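PDB 1SP3: cytochrome c, putative from Shewanella oneidensis, which probably works as a respiratory oxidoreductase, an octaheme tetrathionate reductase with covalently bound hemes c, one of which has an unusual iron ligand. Local coordinates for residues 39-44 against 81-86; 43-48 against 52-57. One frame throughout, in Å; residues are numbered along the deposited sequence.

Residues 39-57 illustrate how a short run of chain in a multiheme cytochrome can serve two hemes by different chemistry. Contact 1 is buried, has no hydrogen bond between its segments and rests on two tryptophans, where the end of helix 37-40 meets the loop after helix 71-74. Contact 2 is only partly buried and is held by polar bonds: paired backbones of the hairpin 44-47/50-53, an arginine–glutamine bond and a water, with E44 and V53 exposed. They share L43 and E44, and W41 O lies 2.8 Å from K57 N, a probable hydrogen bond. W41 also packs on K56, ligand to the chain D iron, while its ring touches the heme of chain F.

Contact 1 of 2, residues 39-44 against 81-86; sequences WTWELE and YGWKDN. With HEC (heme c), chain F.
W41 and W83 meet through their six-membered rings. CZ3 of W83 lies over one face of the W41 indole, shifted toward its rim, and comes 3.4 Å from W41 CE3. The planes are inclined at 50° and the ring centroids lie 4.8 Å apart, an oblique aromatic pair with no hydrogen bond between the two segments. In return, CB of W41 sits at the in-plane edge of W83, 4.0 Å from W83 CH2. W83 reaches across because its CG is anti to the backbone N (chi1 179°), which carries the indole out from its loop with the benzo end leading.

The same W41 ring packs against the heme c of chain F: its NE1 is 3.1 Å from the methyl CMD, while W41 CA lies 3.1 Å from propionate oxygen O2D. L43 follows along the propionates, its CD1 3.2 Å from O1D of that heme. This packing belongs to the cytochrome c554-like part of the chain, where one heme keeps its CXXCH sequence but departs from the usual histidine ligation. H78, directly after the heme-linked C77, would normally ligate the iron; instead its NE2 is hydrogen-bonded to W39 O, and its ring makes edge-to-face contacts with both W41 and W83. K56, whose NZ binds the iron of the chain D heme instead, makes a cation-pi contact with W41.

Behind this shell, the chain turn sets the position of W41. It is the first residue to leave the helix, with positive phi, and an ST turn spans it: E42 N donates to T40 OG1 at 3.1 Å, with an angle of 149°. W83 is anchored from its own side, its backbone O accepting from T75 OG1 and its ring meeting F90 edge to face.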
loop_
_atom_site.group_PDB
_atom_site.type_symbol
_atom_site.label_atom_id
_atom_site.label_comp_id
_atom_site.label_asym_id
_atom_site.label_seq_id
_atom_site.Cartn_x
_atom_site.Cartn_y
_atom_site.Cartn_z
ATOM N N TRP A 39 10.836 9.495 -1.875
ATOM C CA TRP A 39 10.871 10.787 -2.523
ATOM C C TRP A 39 10.370 10.677 -3.966
ATOM O O TRP A 39 9.586 11.485 -4.351
ATOM C CB TRP A 39 12.317 11.266 -2.582
ATOM C CG TRP A 39 12.481 12.560 -3.274
ATOM C CD1 TRP A 39 13.227 12.808 -4.417
ATOM C CD2 TRP A 39 11.941 13.844 -2.863
ATOM N NE1 TRP A 39 13.133 14.129 -4.746
ATOM C CE2 TRP A 39 12.382 14.794 -3.795
ATOM C CE3 TRP A 39 11.115 14.285 -1.768
ATOM C CZ2 TRP A 39 12.008 16.138 -3.724
ATOM C CZ3 TRP A 39 10.764 15.630 -1.703
ATOM C CH2 TRP A 39 11.230 16.545 -2.674
ATOM N N THR A 40 10.894 9.768 -4.779
ATOM C CA THR A 40 10.514 9.762 -6.170
ATOM C C THR A 40 9.144 9.136 -6.445
ATOM O O THR A 40 8.610 9.368 -7.534
ATOM C CB THR A 40 11.504 8.999 -6.977
ATOM O OG1 THR A 40 11.535 7.646 -6.471
ATOM C CG2 THR A 40 12.976 9.579 -6.778
ATOM N N TRP A 41 8.649 8.252 -5.551
ATOM C CA TRP A 41 7.426 7.482 -5.842
ATOM C C TRP A 41 7.621 6.610 -7.077
ATOM O O TRP A 41 6.662 6.261 -7.823
ATOM C CB TRP A 41 6.185 8.401 -5.992
ATOM C CG TRP A 41 5.569 8.778 -4.574
ATOM C CD1 TRP A 41 6.152 8.584 -3.317
ATOM C CD2 TRP A 41 4.337 9.448 -4.336
ATOM N NE1 TRP A 41 5.306 9.038 -2.332
ATOM C CE2 TRP A 41 4.187 9.571 -2.916
ATOM C CE3 TRP A 41 3.298 9.946 -5.185
ATOM C CZ2 TRP A 41 3.088 10.170 -2.334
ATOM C CZ3 TRP A 41 2.202 10.541 -4.578
ATOM C CH2 TRP A 41 2.094 10.643 -3.160
ATOM N N GLU A 42 8.861 6.212 -7.300
ATOM C CA GLU A 42 9.142 5.296 -8.430
ATOM C C GLU A 42 9.934 4.123 -8.021
ATOM O O GLU A 42 10.860 4.276 -7.244
ATOM C CB GLU A 42 9.869 5.998 -9.560
ATOM C CG GLU A 42 9.005 7.113 -10.174
ATOM C CD GLU A 42 9.456 7.552 -11.550
ATOM O OE1 GLU A 42 10.648 7.998 -11.618
ATOM O OE2 GLU A 42 8.608 7.514 -12.541
ATOM N N LEU A 43 9.578 2.965 -8.575
ATOM C CA LEU A 43 10.279 1.713 -8.391
ATOM C C LEU A 43 10.429 1.007 -9.750
ATOM O O LEU A 43 9.512 1.018 -10.556
ATOM C CB LEU A 43 9.464 0.759 -7.523
ATOM C CG LEU A 43 9.550 0.970 -6.000
ATOM C CD1 LEU A 43 8.439 0.202 -5.296
ATOM C CD2 LEU A 43 10.954 0.671 -5.400
ATOM N N GLU A 44 11.534 0.294 -9.976
ATOM C CA GLU A 44 11.567 -0.548 -11.143
ATOM C C GLU A 44 10.930 -1.887 -10.813
ATOM O O GLU A 44 11.168 -2.456 -9.770
ATOM C CB GLU A 44 13.020 -0.696 -11.642
ATOM C CG GLU A 44 13.156 -1.645 -12.841
ATOM C CD GLU A 44 14.588 -1.713 -13.395
ATOM O OE1 GLU A 44 15.464 -2.282 -12.659
ATOM O OE2 GLU A 44 14.827 -1.196 -14.546
ATOM N N TYR A 81 7.147 18.725 -0.052
ATOM C CA TYR A 81 6.232 19.865 0.045
ATOM C C TYR A 81 5.938 20.471 -1.360
ATOM O O TYR A 81 6.837 20.959 -1.967
ATOM C CB TYR A 81 6.875 21.016 0.864
ATOM C CG TYR A 81 7.208 20.666 2.298
ATOM C CD1 TYR A 81 8.510 20.863 2.798
ATOM C CD2 TYR A 81 6.211 20.242 3.174
ATOM C CE1 TYR A 81 8.801 20.565 4.161
ATOM C CE2 TYR A 81 6.495 19.959 4.471
ATOM C CZ TYR A 81 7.790 20.122 4.981
ATOM O OH TYR A 81 8.043 19.809 6.321
ATOM N N GLY A 82 4.683 20.496 -1.841
ATOM C CA GLY A 82 4.391 21.196 -3.111
ATOM C C GLY A 82 4.160 20.347 -4.356
ATOM O O GLY A 82 3.965 20.906 -5.416
ATOM N N TRP A 83 4.263 19.016 -4.280
ATOM C CA TRP A 83 4.025 18.199 -5.468
ATOM C C TRP A 83 2.505 18.256 -5.761
ATOM O O TRP A 83 1.693 17.583 -5.122
ATOM C CB TRP A 83 4.560 16.767 -5.298
ATOM C CG TRP A 83 4.335 15.865 -6.479
ATOM C CD1 TRP A 83 3.744 16.209 -7.672
ATOM C CD2 TRP A 83 4.719 14.519 -6.609
ATOM N NE1 TRP A 83 3.713 15.140 -8.522
ATOM C CE2 TRP A 83 4.279 14.077 -7.887
ATOM C CE3 TRP A 83 5.290 13.597 -5.755
ATOM C CZ2 TRP A 83 4.450 12.780 -8.324
ATOM C CZ3 TRP A 83 5.495 12.329 -6.200
ATOM C CH2 TRP A 83 5.046 11.903 -7.438
ATOM N N LYS A 84 2.140 19.145 -6.676
ATOM C CA LYS A 84 0.722 19.423 -7.000
ATOM C C LYS A 84 0.399 19.092 -8.453
ATOM O O LYS A 84 -0.759 18.973 -8.801
ATOM C CB LYS A 84 0.284 20.831 -6.625
ATOM C CG LYS A 84 1.021 21.886 -7.349
ATOM C CD LYS A 84 0.475 23.311 -7.076
ATOM C CE LYS A 84 1.448 24.383 -7.696
ATOM N NZ LYS A 84 0.836 25.725 -8.161
ATOM N N ASP A 85 1.415 18.896 -9.297
ATOM C CA ASP A 85 1.132 18.409 -10.607
ATOM C C ASP A 85 2.421 17.899 -11.144
ATOM O O ASP A 85 3.391 17.683 -10.395
ATOM C CB ASP A 85 0.631 19.547 -11.486
ATOM C CG ASP A 85 1.483 20.806 -11.322
ATOM O OD1 ASP A 85 2.755 20.721 -11.368
ATOM O OD2 ASP A 85 0.949 21.903 -11.084
ATOM N N ASN A 86 2.449 17.787 -12.454
ATOM C CA ASN A 86 3.623 17.302 -13.142
ATOM C C ASN A 86 4.863 18.217 -13.269
ATOM O O ASN A 86 5.902 17.759 -13.755
ATOM C CB ASN A 86 3.219 16.746 -14.523
ATOM C CG ASN A 86 3.180 17.836 -15.607
ATOM O OD1 ASN A 86 2.196 18.566 -15.713
ATOM N ND2 ASN A 86 4.269 17.928 -16.431
HETATM FE FE HEC F . 6.726 4.510 3.594
HETATM C CHA HEC F . 6.603 2.773 0.691
HETATM C CHB HEC F . 8.333 1.867 5.043
HETATM C CHC HEC F . 7.373 6.439 6.311
HETATM C CHD HEC F . 4.790 6.945 2.181
HETATM N NA HEC F . 7.341 2.677 2.993
HETATM C C1A HEC F . 7.144 2.133 1.777
HETATM C C2A HEC F . 7.744 0.831 1.705
HETATM C C3A HEC F . 8.263 0.579 2.906
HETATM C C4A HEC F . 8.003 1.719 3.738
HETATM C CMA HEC F . 8.924 -0.762 3.340
HETATM C CAA HEC F . 7.672 -0.122 0.423
HETATM C CBA HEC F . 8.934 -0.091 -0.441
HETATM C CGA HEC F . 8.739 0.876 -1.591
HETATM O O1A HEC F . 9.764 1.369 -2.157
HETATM O O2A HEC F . 7.560 1.082 -2.011
HETATM N NB HEC F . 7.672 4.185 5.356
HETATM C C1B HEC F . 8.267 3.043 5.756
HETATM C C2B HEC F . 8.717 3.198 7.120
HETATM C C3B HEC F . 8.427 4.439 7.501
HETATM C C4B HEC F . 7.794 5.096 6.371
HETATM C CMB HEC F . 9.383 1.994 7.840
HETATM C CAB HEC F . 8.842 5.205 8.800
HETATM C CBB HEC F . 10.207 5.215 9.057
HETATM N NC HEC F . 6.205 6.311 4.154
HETATM C C1C HEC F . 6.575 6.969 5.338
HETATM C C2C HEC F . 5.872 8.212 5.388
HETATM C C3C HEC F . 5.207 8.347 4.240
HETATM C C4C HEC F . 5.370 7.173 3.423
HETATM C CMC HEC F . 5.876 9.227 6.562
HETATM C CAC HEC F . 4.358 9.572 3.911
HETATM C CBC HEC F . 4.969 10.829 3.832
HETATM N ND HEC F . 5.762 4.781 1.776
HETATM C C1D HEC F . 5.030 5.885 1.366
HETATM C C2D HEC F . 4.655 5.775 -0.012
HETATM C C3D HEC F . 5.289 4.515 -0.475
HETATM C C4D HEC F . 5.948 3.959 0.696
HETATM C CMD HEC F . 3.824 6.698 -0.949
HETATM C CAD HEC F . 5.240 3.899 -1.903
HETATM C CBD HEC F . 6.516 4.446 -2.510
HETATM C CGD HEC F . 6.606 4.016 -3.969
HETATM O O1D HEC F . 7.004 2.845 -4.184
HETATM O O2D HEC F . 6.290 4.787 -4.933
#

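Contact 2 of 2, residues 43-48 against 52-57. With HEC (heme c), chain D.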
loop_
_atom_site.group_PDB
_atom_site.type_symbol
_atom_site.label_atom_id
_atom_site.label_comp_id
_atom_site.label_asym_id
_atom_site.label_seq_id
_atom_site.Cartn_x
_atom_site.Cartn_y
_atom_site.Cartn_z
ATOM N N LEU A 43 9.578 2.965 -8.575
ATOM C CA LEU A 43 10.279 1.713 -8.391
ATOM C C LEU A 43 10.429 1.007 -9.750
ATOM O O LEU A 43 9.512 1.018 -10.556
ATOM C CB LEU A 43 9.464 0.759 -7.523
ATOM C CG LEU A 43 9.550 0.970 -6.000
ATOM C CD1 LEU A 43 8.439 0.202 -5.296
ATOM C CD2 LEU A 43 10.954 0.671 -5.400
ATOM N N GLU A 44 11.534 0.294 -9.976
ATOM C CA GLU A 44 11.567 -0.548 -11.143
ATOM C C GLU A 44 10.930 -1.887 -10.813
ATOM O O GLU A 44 11.168 -2.456 -9.770
ATOM C CB GLU A 44 13.020 -0.696 -11.642
ATOM C CG GLU A 44 13.156 -1.645 -12.841
ATOM C CD GLU A 44 14.588 -1.713 -13.395
ATOM O OE1 GLU A 44 15.464 -2.282 -12.659
ATOM O OE2 GLU A 44 14.827 -1.196 -14.546
ATOM N N GLN A 45 10.130 -2.434 -11.689
ATOM C CA GLN A 45 9.551 -3.744 -11.414
ATOM C C GLN A 45 9.572 -4.628 -12.657
ATOM O O GLN A 45 9.150 -4.191 -13.742
ATOM C CB GLN A 45 8.112 -3.587 -10.881
ATOM C CG GLN A 45 7.431 -4.835 -10.407
ATOM C CD GLN A 45 6.076 -4.504 -9.788
ATOM O OE1 GLN A 45 5.835 -3.360 -9.492
ATOM N NE2 GLN A 45 5.221 -5.473 -9.613
ATOM N N LYS A 46 9.980 -5.884 -12.453
ATOM C CA LYS A 46 10.090 -6.900 -13.460
ATOM C C LYS A 46 8.756 -7.664 -13.516
ATOM O O LYS A 46 8.462 -8.469 -12.626
ATOM C CB LYS A 46 11.350 -7.754 -13.166
ATOM C CG LYS A 46 11.725 -8.781 -14.240
ATOM C CD LYS A 46 13.180 -9.404 -13.985
ATOM C CE LYS A 46 13.575 -10.526 -15.024
ATOM N NZ LYS A 46 12.433 -10.750 -15.992
ATOM N N LEU A 47 7.907 -7.293 -14.499
ATOM C CA LEU A 47 6.683 -8.004 -14.876
ATOM C C LEU A 47 6.942 -9.284 -15.730
ATOM O O LEU A 47 7.992 -9.406 -16.349
ATOM C CB LEU A 47 5.721 -7.033 -15.627
ATOM C CG LEU A 47 5.391 -5.702 -14.908
ATOM C CD1 LEU A 47 4.362 -4.898 -15.732
ATOM C CD2 LEU A 47 4.950 -5.862 -13.376
ATOM N N PRO A 48 6.015 -10.216 -15.827
ATOM C CA PRO A 48 6.279 -11.450 -16.566
ATOM C C PRO A 48 6.929 -11.249 -17.950
ATOM O O PRO A 48 7.871 -11.982 -18.306
ATOM C CB PRO A 48 4.872 -12.053 -16.696
ATOM C CG PRO A 48 4.235 -11.653 -15.423
ATOM C CD PRO A 48 4.649 -10.211 -15.286
ATOM N N VAL A 52 9.290 -2.459 -16.060
ATOM C CA VAL A 52 8.610 -1.176 -16.090
ATOM C C VAL A 52 9.080 -0.333 -14.957
ATOM O O VAL A 52 9.717 -0.789 -14.035
ATOM C CB VAL A 52 7.037 -1.283 -15.966
ATOM C CG1 VAL A 52 6.431 -1.862 -17.251
ATOM C CG2 VAL A 52 6.618 -2.074 -14.681
ATOM N N VAL A 53 8.770 0.937 -15.081
ATOM C CA VAL A 53 8.874 1.871 -13.991
ATOM C C VAL A 53 7.491 2.004 -13.358
ATOM O O VAL A 53 6.574 2.525 -13.946
ATOM C CB VAL A 53 9.567 3.191 -14.411
ATOM C CG1 VAL A 53 9.506 4.228 -13.231
ATOM C CG2 VAL A 53 11.051 2.877 -14.741
ATOM N N ARG A 54 7.334 1.402 -12.188
ATOM C CA ARG A 54 6.099 1.455 -11.479
ATOM C C ARG A 54 6.373 2.378 -10.256
ATOM O O ARG A 54 6.836 3.484 -10.441
ATOM C CB ARG A 54 5.655 0.006 -11.113
ATOM C CG ARG A 54 4.173 -0.142 -10.891
ATOM C CD ARG A 54 3.474 -1.550 -11.159
ATOM N NE ARG A 54 2.149 -1.484 -10.520
ATOM C CZ ARG A 54 1.963 -1.734 -9.210
ATOM N NH1 ARG A 54 3.008 -2.144 -8.445
ATOM N NH2 ARG A 54 0.749 -1.608 -8.662
ATOM N N GLY A 55 6.111 1.933 -9.025
ATOM C CA GLY A 55 6.065 2.836 -7.885
ATOM C C GLY A 55 4.725 3.538 -7.938
ATOM O O GLY A 55 3.989 3.430 -8.938
ATOM N N LYS A 56 4.395 4.269 -6.878
ATOM C CA LYS A 56 3.108 4.922 -6.757
ATOM C C LYS A 56 2.836 5.933 -7.917
ATOM O O LYS A 56 1.677 6.094 -8.319
ATOM C CB LYS A 56 3.002 5.685 -5.409
ATOM C CG LYS A 56 1.705 6.409 -5.251
ATOM C CD LYS A 56 1.443 6.707 -3.813
ATOM C CE LYS A 56 0.138 7.456 -3.789
ATOM N NZ LYS A 56 -0.195 7.704 -2.413
ATOM N N LYS A 57 3.888 6.626 -8.358
ATOM C CA LYS A 57 3.801 7.663 -9.388
ATOM C C LYS A 57 3.127 7.133 -10.663
ATOM O O LYS A 57 2.373 7.818 -11.313
ATOM C CB LYS A 57 5.230 8.086 -9.797
ATOM C CG LYS A 57 5.296 9.454 -10.533
ATOM C CD LYS A 57 6.730 9.790 -10.970
ATOM C CE LYS A 57 6.797 11.287 -11.442
ATOM N NZ LYS A 57 8.251 11.575 -11.663
HETATM FE FE HEC D . -1.790 6.337 -1.937
HETATM C CHA HEC D . 0.275 3.578 -2.625
HETATM C CHB HEC D . -2.993 6.217 -5.173
HETATM C CHC HEC D . -3.621 9.176 -1.403
HETATM C CHD HEC D . -0.780 6.397 1.300
HETATM N NA HEC D . -1.464 5.090 -3.631
HETATM C C1A HEC D . -0.559 4.017 -3.688
HETATM C C2A HEC D . -0.647 3.450 -5.033
HETATM C C3A HEC D . -1.546 4.178 -5.757
HETATM C C4A HEC D . -2.071 5.225 -4.868
HETATM C CMA HEC D . -1.942 3.902 -7.272
HETATM C CAA HEC D . 0.156 2.188 -5.532
HETATM C CBA HEC D . -0.763 0.938 -5.589
HETATM C CGA HEC D . -1.522 0.744 -4.249
HETATM O O1A HEC D . -2.745 1.072 -4.210
HETATM O O2A HEC D . -0.975 0.307 -3.144
HETATM N NB HEC D . -3.067 7.499 -3.038
HETATM C C1B HEC D . -3.373 7.273 -4.401
HETATM C C2B HEC D . -4.210 8.348 -4.882
HETATM C C3B HEC D . -4.413 9.156 -3.811
HETATM C C4B HEC D . -3.674 8.626 -2.661
HETATM C CMB HEC D . -4.767 8.424 -6.343
HETATM C CAB HEC D . -5.221 10.477 -3.737
HETATM C CBB HEC D . -6.384 10.660 -4.454
HETATM N NC HEC D . -2.188 7.605 -0.260
HETATM C C1C HEC D . -2.972 8.719 -0.285
HETATM C C2C HEC D . -2.993 9.286 1.034
HETATM C C3C HEC D . -2.203 8.484 1.830
HETATM C C4C HEC D . -1.672 7.416 0.989
HETATM C CMC HEC D . -3.791 10.585 1.359
HETATM C CAC HEC D . -1.887 8.650 3.369
HETATM C CBC HEC D . -2.820 8.699 4.386
HETATM N ND HEC D . -0.464 5.135 -0.804
HETATM C C1D HEC D . -0.147 5.478 0.492
HETATM C C2D HEC D . 0.978 4.591 0.873
HETATM C C3D HEC D . 1.326 3.708 -0.333
HETATM C C4D HEC D . 0.372 4.121 -1.341
HETATM C CMD HEC D . 1.680 4.563 2.231
HETATM C CAD HEC D . 2.411 2.563 -0.427
HETATM C CBD HEC D . 1.721 1.266 0.008
HETATM C CGD HEC D . 2.682 0.069 0.195
HETATM O O1D HEC D . 2.310 -0.765 1.053
HETATM O O2D HEC D . 3.784 -0.162 -0.454
HETATM O O HOH W 1 5.979 -1.085 -8.129
#
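The Q45 amide and the R54 guanidinium lie side by side with their planes 83° apart. OE1 of Q45 sits at the guanidinium edge and takes NH1 of R54 on a lone pair in the carbonyl plane (3.3 Å, 157°); CBA of the chain D heme approaches the guanidinium obliquely. Q45 stands on strand 44-47 of an antiparallel beta hairpin with strand 50-53, and R54 comes directly after V53 of the partner strand. Q45 and V52 form its hydrogen-bonded pair, with N to O distances of 2.9 Å from Q45 N to V52 O and from V52 N to Q45 O; E44 and V53 are the neighbouring non-hydrogen-bonded pair. R54 N then donates to L43 O at 2.7 Å, nearly along the C=O axis. On the Q45 side, V52 CG2 packs against L47 CD1.

A water accepts from G55 N, donates to Q45 OE1 at 2.7 Å and accepts weakly from R54 NH1, so OE1 is gripped twice. With an alanine at Q45, R54 NH1 would probably lose its carbonyl partner and the water one anchor, leaving the guanidinium freer to turn. G55 has positive phi, and a CB there would collide with L43 N. Next in the chain, K56 runs extended to the heme of chain D, where its NZ binds the iron at 2.1 Å from FE.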